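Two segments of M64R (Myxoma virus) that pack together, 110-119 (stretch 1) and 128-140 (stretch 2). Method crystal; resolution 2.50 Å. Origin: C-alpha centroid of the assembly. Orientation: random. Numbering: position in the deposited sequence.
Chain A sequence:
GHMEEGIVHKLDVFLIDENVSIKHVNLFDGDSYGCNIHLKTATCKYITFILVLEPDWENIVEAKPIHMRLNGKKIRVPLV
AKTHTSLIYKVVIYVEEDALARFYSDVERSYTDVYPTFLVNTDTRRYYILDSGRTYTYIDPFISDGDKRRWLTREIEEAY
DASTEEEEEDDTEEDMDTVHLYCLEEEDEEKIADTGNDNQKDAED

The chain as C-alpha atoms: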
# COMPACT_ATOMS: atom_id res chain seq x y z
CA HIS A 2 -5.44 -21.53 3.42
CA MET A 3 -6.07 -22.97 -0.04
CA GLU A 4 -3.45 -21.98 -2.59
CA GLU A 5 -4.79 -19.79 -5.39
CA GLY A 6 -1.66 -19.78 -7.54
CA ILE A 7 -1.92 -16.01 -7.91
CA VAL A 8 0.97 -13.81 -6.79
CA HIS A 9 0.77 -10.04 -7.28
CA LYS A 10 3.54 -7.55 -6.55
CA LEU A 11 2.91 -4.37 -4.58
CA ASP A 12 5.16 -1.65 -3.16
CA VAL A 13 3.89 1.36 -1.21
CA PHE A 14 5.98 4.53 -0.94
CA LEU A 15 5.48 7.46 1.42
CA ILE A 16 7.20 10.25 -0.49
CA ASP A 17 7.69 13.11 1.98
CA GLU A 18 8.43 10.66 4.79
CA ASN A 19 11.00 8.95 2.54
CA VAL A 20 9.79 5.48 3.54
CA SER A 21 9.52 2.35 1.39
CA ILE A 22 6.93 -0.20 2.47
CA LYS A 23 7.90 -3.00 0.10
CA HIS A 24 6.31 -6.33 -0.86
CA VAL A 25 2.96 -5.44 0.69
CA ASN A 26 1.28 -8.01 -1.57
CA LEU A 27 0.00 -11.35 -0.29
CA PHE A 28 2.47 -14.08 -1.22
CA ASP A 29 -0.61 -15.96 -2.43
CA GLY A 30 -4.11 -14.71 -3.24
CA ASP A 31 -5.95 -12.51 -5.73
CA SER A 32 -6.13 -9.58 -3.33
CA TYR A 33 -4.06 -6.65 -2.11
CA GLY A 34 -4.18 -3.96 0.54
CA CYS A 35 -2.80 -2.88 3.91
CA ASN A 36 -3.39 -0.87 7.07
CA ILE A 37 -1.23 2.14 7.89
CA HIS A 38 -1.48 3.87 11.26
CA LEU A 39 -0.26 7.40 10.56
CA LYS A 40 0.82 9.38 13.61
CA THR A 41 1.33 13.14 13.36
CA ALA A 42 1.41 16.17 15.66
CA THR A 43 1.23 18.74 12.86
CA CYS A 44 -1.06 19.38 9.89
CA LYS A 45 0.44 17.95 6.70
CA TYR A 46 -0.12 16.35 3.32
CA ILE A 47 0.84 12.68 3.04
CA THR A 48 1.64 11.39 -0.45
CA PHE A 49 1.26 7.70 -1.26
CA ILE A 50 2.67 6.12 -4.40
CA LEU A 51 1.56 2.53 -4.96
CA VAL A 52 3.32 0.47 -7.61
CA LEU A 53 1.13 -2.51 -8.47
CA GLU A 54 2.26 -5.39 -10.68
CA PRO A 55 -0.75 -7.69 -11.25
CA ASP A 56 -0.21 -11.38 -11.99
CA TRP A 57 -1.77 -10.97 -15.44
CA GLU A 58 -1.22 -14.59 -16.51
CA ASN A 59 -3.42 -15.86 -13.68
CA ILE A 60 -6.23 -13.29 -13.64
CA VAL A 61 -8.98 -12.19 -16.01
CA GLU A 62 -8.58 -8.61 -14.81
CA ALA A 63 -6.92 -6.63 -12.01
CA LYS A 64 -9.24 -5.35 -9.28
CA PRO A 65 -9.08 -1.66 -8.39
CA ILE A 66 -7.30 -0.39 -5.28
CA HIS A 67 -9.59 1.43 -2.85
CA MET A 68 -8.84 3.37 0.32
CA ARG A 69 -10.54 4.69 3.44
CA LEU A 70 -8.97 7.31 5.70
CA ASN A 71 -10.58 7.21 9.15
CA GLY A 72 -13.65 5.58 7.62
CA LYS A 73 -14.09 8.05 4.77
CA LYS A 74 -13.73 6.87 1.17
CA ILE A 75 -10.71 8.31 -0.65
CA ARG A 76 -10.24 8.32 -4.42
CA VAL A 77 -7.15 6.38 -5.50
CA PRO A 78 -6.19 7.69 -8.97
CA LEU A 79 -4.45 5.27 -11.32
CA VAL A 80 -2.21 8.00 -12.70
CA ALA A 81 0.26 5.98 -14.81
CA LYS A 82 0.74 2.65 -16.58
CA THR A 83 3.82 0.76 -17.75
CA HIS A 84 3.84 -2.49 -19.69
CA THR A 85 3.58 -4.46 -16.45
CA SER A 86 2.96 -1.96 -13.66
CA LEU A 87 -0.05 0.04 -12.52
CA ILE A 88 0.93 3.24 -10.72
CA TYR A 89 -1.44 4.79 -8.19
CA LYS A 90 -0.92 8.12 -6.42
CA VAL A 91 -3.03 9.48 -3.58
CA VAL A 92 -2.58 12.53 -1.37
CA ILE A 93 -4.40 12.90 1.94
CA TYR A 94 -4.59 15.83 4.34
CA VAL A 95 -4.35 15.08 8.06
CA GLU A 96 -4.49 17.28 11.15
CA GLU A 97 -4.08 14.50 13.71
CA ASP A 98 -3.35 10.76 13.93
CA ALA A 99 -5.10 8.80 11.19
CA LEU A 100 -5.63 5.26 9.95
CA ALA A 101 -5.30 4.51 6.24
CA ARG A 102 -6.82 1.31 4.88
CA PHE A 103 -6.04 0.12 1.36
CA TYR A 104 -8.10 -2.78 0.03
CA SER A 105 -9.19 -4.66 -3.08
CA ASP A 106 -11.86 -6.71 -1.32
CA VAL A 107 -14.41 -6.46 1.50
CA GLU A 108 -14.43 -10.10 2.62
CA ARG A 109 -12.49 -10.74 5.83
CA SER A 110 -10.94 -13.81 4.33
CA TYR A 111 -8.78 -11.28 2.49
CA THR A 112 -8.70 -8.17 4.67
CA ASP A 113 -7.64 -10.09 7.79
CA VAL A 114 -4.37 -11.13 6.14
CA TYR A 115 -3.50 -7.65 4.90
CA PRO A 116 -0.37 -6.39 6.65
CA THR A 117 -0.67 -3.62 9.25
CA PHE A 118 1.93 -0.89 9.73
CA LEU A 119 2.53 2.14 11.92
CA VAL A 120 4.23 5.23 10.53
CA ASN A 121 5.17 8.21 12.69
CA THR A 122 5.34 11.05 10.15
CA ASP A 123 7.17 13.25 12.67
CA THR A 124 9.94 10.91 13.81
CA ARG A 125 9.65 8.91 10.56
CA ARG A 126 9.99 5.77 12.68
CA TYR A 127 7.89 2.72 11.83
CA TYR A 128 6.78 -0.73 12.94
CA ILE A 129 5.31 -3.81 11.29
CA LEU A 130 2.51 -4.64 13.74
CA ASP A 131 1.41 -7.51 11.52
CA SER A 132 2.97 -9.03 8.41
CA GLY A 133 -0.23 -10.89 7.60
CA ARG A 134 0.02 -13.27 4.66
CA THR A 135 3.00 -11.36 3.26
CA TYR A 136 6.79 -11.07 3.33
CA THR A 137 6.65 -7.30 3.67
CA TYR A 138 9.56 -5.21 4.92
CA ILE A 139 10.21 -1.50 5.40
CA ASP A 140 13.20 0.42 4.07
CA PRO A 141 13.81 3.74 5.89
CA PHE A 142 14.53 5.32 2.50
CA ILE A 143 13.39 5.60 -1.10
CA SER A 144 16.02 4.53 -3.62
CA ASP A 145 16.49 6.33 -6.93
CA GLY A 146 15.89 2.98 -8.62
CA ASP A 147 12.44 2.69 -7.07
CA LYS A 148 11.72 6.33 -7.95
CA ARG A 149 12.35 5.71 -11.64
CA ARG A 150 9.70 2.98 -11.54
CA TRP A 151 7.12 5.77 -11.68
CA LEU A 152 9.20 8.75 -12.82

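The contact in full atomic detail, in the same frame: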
# COMPACT_ATOMS: atom_id res chain seq x y z
N SER A 110 -11.87 -12.76 4.74
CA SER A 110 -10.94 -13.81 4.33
C SER A 110 -9.72 -13.21 3.64
O SER A 110 -8.66 -13.84 3.58
CB SER A 110 -11.65 -14.80 3.40
OG SER A 110 -12.32 -14.12 2.35
N TYR A 111 -9.87 -12.00 3.12
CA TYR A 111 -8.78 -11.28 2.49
C TYR A 111 -8.23 -10.16 3.37
O TYR A 111 -7.02 -10.04 3.55
CB TYR A 111 -9.23 -10.69 1.15
CG TYR A 111 -9.16 -11.66 -0.01
CD1 TYR A 111 -8.24 -12.70 -0.02
CD2 TYR A 111 -10.02 -11.53 -1.10
CE1 TYR A 111 -8.17 -13.59 -1.08
CE2 TYR A 111 -9.96 -12.41 -2.16
CZ TYR A 111 -9.03 -13.44 -2.15
OH TYR A 111 -8.97 -14.31 -3.20
N THR A 112 -9.12 -9.35 3.93
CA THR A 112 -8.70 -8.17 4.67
C THR A 112 -7.96 -8.51 5.97
O THR A 112 -7.15 -7.72 6.45
CB THR A 112 -9.90 -7.26 5.01
OG1 THR A 112 -10.76 -7.92 5.95
CG2 THR A 112 -10.67 -6.91 3.76
N ASP A 113 -8.25 -9.68 6.53
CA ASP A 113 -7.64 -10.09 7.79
C ASP A 113 -6.17 -10.48 7.62
O ASP A 113 -5.42 -10.52 8.59
CB ASP A 113 -8.40 -11.26 8.41
CG ASP A 113 -9.75 -10.85 8.96
OD1 ASP A 113 -9.99 -9.63 9.09
OD2 ASP A 113 -10.56 -11.75 9.28
N VAL A 114 -5.76 -10.76 6.38
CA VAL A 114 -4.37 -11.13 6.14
C VAL A 114 -3.60 -10.01 5.43
O VAL A 114 -2.46 -10.21 5.02
CB VAL A 114 -4.25 -12.44 5.33
CG1 VAL A 114 -4.58 -13.63 6.22
CG2 VAL A 114 -5.14 -12.40 4.11
N TYR A 115 -4.23 -8.85 5.30
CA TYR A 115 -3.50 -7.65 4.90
C TYR A 115 -2.50 -7.32 6.00
O TYR A 115 -2.78 -7.52 7.18
CB TYR A 115 -4.44 -6.46 4.68
CG TYR A 115 -5.33 -6.52 3.45
CD1 TYR A 115 -5.14 -7.48 2.47
CD2 TYR A 115 -6.35 -5.60 3.28
CE1 TYR A 115 -5.96 -7.52 1.34
CE2 TYR A 115 -7.17 -5.63 2.16
CZ TYR A 115 -6.97 -6.59 1.20
OH TYR A 115 -7.79 -6.62 0.10
N PRO A 116 -1.32 -6.80 5.62
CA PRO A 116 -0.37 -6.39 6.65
C PRO A 116 -0.76 -5.06 7.29
O PRO A 116 -1.45 -4.25 6.65
CB PRO A 116 0.95 -6.27 5.88
CG PRO A 116 0.53 -5.93 4.49
CD PRO A 116 -0.77 -6.65 4.26
N THR A 117 -0.34 -4.85 8.53
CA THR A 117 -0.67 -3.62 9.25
C THR A 117 0.60 -2.93 9.73
O THR A 117 1.44 -3.54 10.40
CB THR A 117 -1.59 -3.90 10.45
OG1 THR A 117 -2.76 -4.59 10.01
CG2 THR A 117 -1.99 -2.60 11.13
N PHE A 118 0.74 -1.65 9.39
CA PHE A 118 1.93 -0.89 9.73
C PHE A 118 1.60 0.33 10.58
O PHE A 118 0.46 0.80 10.61
CB PHE A 118 2.67 -0.44 8.47
CG PHE A 118 2.85 -1.51 7.45
CD1 PHE A 118 3.94 -2.37 7.51
CD2 PHE A 118 1.94 -1.67 6.42
CE1 PHE A 118 4.11 -3.36 6.57
CE2 PHE A 118 2.11 -2.66 5.47
CZ PHE A 118 3.19 -3.51 5.55
N LEU A 119 2.62 0.84 11.26
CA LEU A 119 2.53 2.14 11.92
C LEU A 119 3.61 3.03 11.34
O LEU A 119 4.75 2.61 11.18
CB LEU A 119 2.71 2.01 13.43
N TYR A 128 6.95 0.54 12.26
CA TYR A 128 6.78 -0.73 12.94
C TYR A 128 5.82 -1.61 12.15
O TYR A 128 4.74 -1.16 11.75
CB TYR A 128 6.27 -0.52 14.36
CG TYR A 128 6.44 -1.71 15.28
CD1 TYR A 128 7.69 -2.08 15.75
CD2 TYR A 128 5.34 -2.46 15.70
CE1 TYR A 128 7.85 -3.16 16.60
CE2 TYR A 128 5.50 -3.54 16.54
CZ TYR A 128 6.75 -3.89 16.99
OH TYR A 128 6.90 -4.96 17.83
N ILE A 129 6.21 -2.86 11.91
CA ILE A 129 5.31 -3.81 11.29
C ILE A 129 4.53 -4.53 12.38
O ILE A 129 5.00 -5.54 12.92
CB ILE A 129 6.06 -4.84 10.42
CG1 ILE A 129 7.05 -4.13 9.49
CG2 ILE A 129 5.08 -5.70 9.64
CD1 ILE A 129 7.80 -5.08 8.57
N LEU A 130 3.36 -4.00 12.74
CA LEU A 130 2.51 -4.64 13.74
C LEU A 130 2.14 -6.05 13.30
O LEU A 130 2.15 -6.98 14.11
CB LEU A 130 1.25 -3.79 13.98
CG LEU A 130 0.08 -4.16 14.91
N ASP A 131 1.82 -6.21 12.02
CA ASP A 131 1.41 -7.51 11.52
C ASP A 131 1.81 -7.68 10.06
O ASP A 131 1.49 -6.85 9.22
CB ASP A 131 -0.10 -7.69 11.68
CG ASP A 131 -0.54 -9.13 11.55
OD1 ASP A 131 0.30 -9.99 11.21
OD2 ASP A 131 -1.74 -9.41 11.78
N SER A 132 2.53 -8.76 9.77
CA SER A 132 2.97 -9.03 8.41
C SER A 132 1.86 -9.66 7.58
O SER A 132 1.90 -9.64 6.35
CB SER A 132 4.21 -9.93 8.40
OG SER A 132 5.34 -9.24 8.90
N GLY A 133 0.87 -10.22 8.27
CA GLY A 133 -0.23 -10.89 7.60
C GLY A 133 0.26 -12.03 6.73
O GLY A 133 1.24 -12.70 7.07
N ARG A 134 -0.40 -12.24 5.60
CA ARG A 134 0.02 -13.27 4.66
C ARG A 134 0.99 -12.68 3.64
O ARG A 134 0.80 -12.83 2.43
CB ARG A 134 -1.20 -13.89 3.97
CG ARG A 134 -0.94 -15.25 3.33
CD ARG A 134 -2.22 -16.06 3.21
NE ARG A 134 -3.09 -15.57 2.15
CZ ARG A 134 -4.37 -15.90 2.03
NH1 ARG A 134 -4.93 -16.72 2.91
NH2 ARG A 134 -5.10 -15.41 1.03
N THR A 135 2.01 -11.99 4.13
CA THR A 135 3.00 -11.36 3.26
C THR A 135 4.43 -11.56 3.76
O THR A 135 4.66 -12.09 4.85
CB THR A 135 2.77 -9.84 3.13
OG1 THR A 135 3.36 -9.16 4.25
CG2 THR A 135 1.29 -9.50 3.05
N TYR A 136 5.38 -11.12 2.95
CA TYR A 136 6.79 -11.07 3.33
C TYR A 136 7.26 -9.62 3.30
O TYR A 136 8.37 -9.33 2.88
CB TYR A 136 7.64 -11.93 2.40
CG TYR A 136 7.26 -13.39 2.39
CD1 TYR A 136 7.06 -14.09 3.58
CD2 TYR A 136 7.09 -14.08 1.20
CE1 TYR A 136 6.72 -15.42 3.58
CE2 TYR A 136 6.74 -15.42 1.19
CZ TYR A 136 6.56 -16.08 2.38
OH TYR A 136 6.21 -17.42 2.37
N THR A 137 6.39 -8.73 3.75
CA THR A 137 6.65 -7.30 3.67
C THR A 137 7.80 -6.85 4.57
O THR A 137 8.05 -7.44 5.62
CB THR A 137 5.39 -6.49 4.03
OG1 THR A 137 5.62 -5.09 3.79
CG2 THR A 137 5.01 -6.70 5.49
N TYR A 138 8.50 -5.81 4.13
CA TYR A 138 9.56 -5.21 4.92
C TYR A 138 9.61 -3.72 4.63
O TYR A 138 9.14 -3.27 3.59
CB TYR A 138 10.91 -5.87 4.61
CG TYR A 138 11.43 -5.62 3.20
CD1 TYR A 138 11.06 -6.44 2.15
CD2 TYR A 138 12.30 -4.57 2.94
CE1 TYR A 138 11.53 -6.21 0.87
CE2 TYR A 138 12.78 -4.34 1.66
CZ TYR A 138 12.39 -5.16 0.63
OH TYR A 138 12.86 -4.94 -0.64
N ILE A 139 10.18 -2.95 5.55
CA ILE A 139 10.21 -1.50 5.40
C ILE A 139 11.63 -0.96 5.32
O ILE A 139 12.44 -1.16 6.23
CB ILE A 139 9.49 -0.80 6.56
CG1 ILE A 139 8.03 -1.25 6.63
CG2 ILE A 139 9.56 0.71 6.39
CD1 ILE A 139 7.26 -0.66 7.80
N ASP A 140 11.94 -0.29 4.21
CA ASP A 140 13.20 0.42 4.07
C ASP A 140 13.02 1.87 4.49
O ASP A 140 12.12 2.55 4.00
CB ASP A 140 13.72 0.34 2.63
CG ASP A 140 14.28 -1.02 2.28
OD1 ASP A 140 14.80 -1.71 3.19
OD2 ASP A 140 14.22 -1.41 1.10
O HOH W 1 -2.87 -7.32 9.92

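The apolar centre of the contact is Phe-118, a buried residue with 84 Å² covered by stretch 2, the largest such area of any residue here. Its chi1 of -47° (m) and chi2 of -86° carry the ring back over the second stretch. There Phe-118 CD1 lies 3.7 Å from Ile-139 CD1, and Phe-118 CE1 lies 4.0 Å from Ile-129 CG2, both approaching the ring obliquely. The two isoleucines share the m,t rotamer and supply branched, apolar surface to the ring. Thr-137 OG1 comes to 3.4 Å from Phe-118 CZ, at the ring edge near its plane; this hydroxyl is hydrogen-bonded elsewhere in the structure.

Pro-116 extends this packing. Its CD is 3.7 Å from Thr-135 CG2 and its CB 4.1 Å from Thr-137 CG2, so the methyls of two threonines meet the proline ring. The hydroxyl of Thr-135 is meanwhile used within its own stretch: Thr-135 OG1 donates to Ser-132 O at 2.6 Å and accepts from Thr-137 N at 3.1 Å. The threonine thus braces the loop while giving the proline an apolar neighbour.

Around this centre the backbones pair antiparallel. Leu-119 N donates to Tyr-128 O (3.0 Å, 160°), whereas the return bond from Tyr-128 N to Leu-119 O is weak, at 3.2 Å and 131°. The next hydrogen-bonded pair is Thr-117 with Asp-131: Thr-117 N to Asp-131 O is 2.8 Å (159°), and Asp-131 N to Thr-117 O is 3.1 Å (162°). Between them, Phe-118 CA makes a CA-H...O contact with Tyr-128 O at 3.5 Å. Phe-118 and Ile-129 point to one face of the sheet; Thr-117, Leu-119, Tyr-128 and Asp-131 point to the other, where Leu-119 CB and Tyr-128 CB are 4.5 Å apart. The Leu-119 side chain is modelled only to CB.

On that second face a water joins the stretches. It accepts from Thr-117 OG1 (2.7 Å from the water O) and donates to Tyr-115 O (2.7 Å) and Asp-131 OD2 (3.0 Å). The other carboxylate oxygen, Asp-131 OD1, accepts from Gly-133 N at 3.0 Å, so the aspartate both orders its own turn and reaches stretch 1 through solvent.

Beyond the strands, Val-114 is the third residue of a type I turn from Thr-112 to Tyr-115. Its carbonyl O accepts from Arg-134 N (2.9 Å, 166°) and lies 3.5 Å from Gly-133 CA in a CA-H...O contact. Glycine fits here on two counts: its phi is +58°, and an ideal CB would sit 2.3 Å from Val-114 O.

At the polar edge, Arg-134 extends from a t chi1. Val-114 CB and Arg-134 CB are 3.6 Å apart, and Val-114 CG2 lies over one face of the guanidinium. Arg-134 NH2 and Tyr-111 CE1 meet edge to edge at 4.1 Å. Altogether the two stretches bury 657 Å², both sides summed.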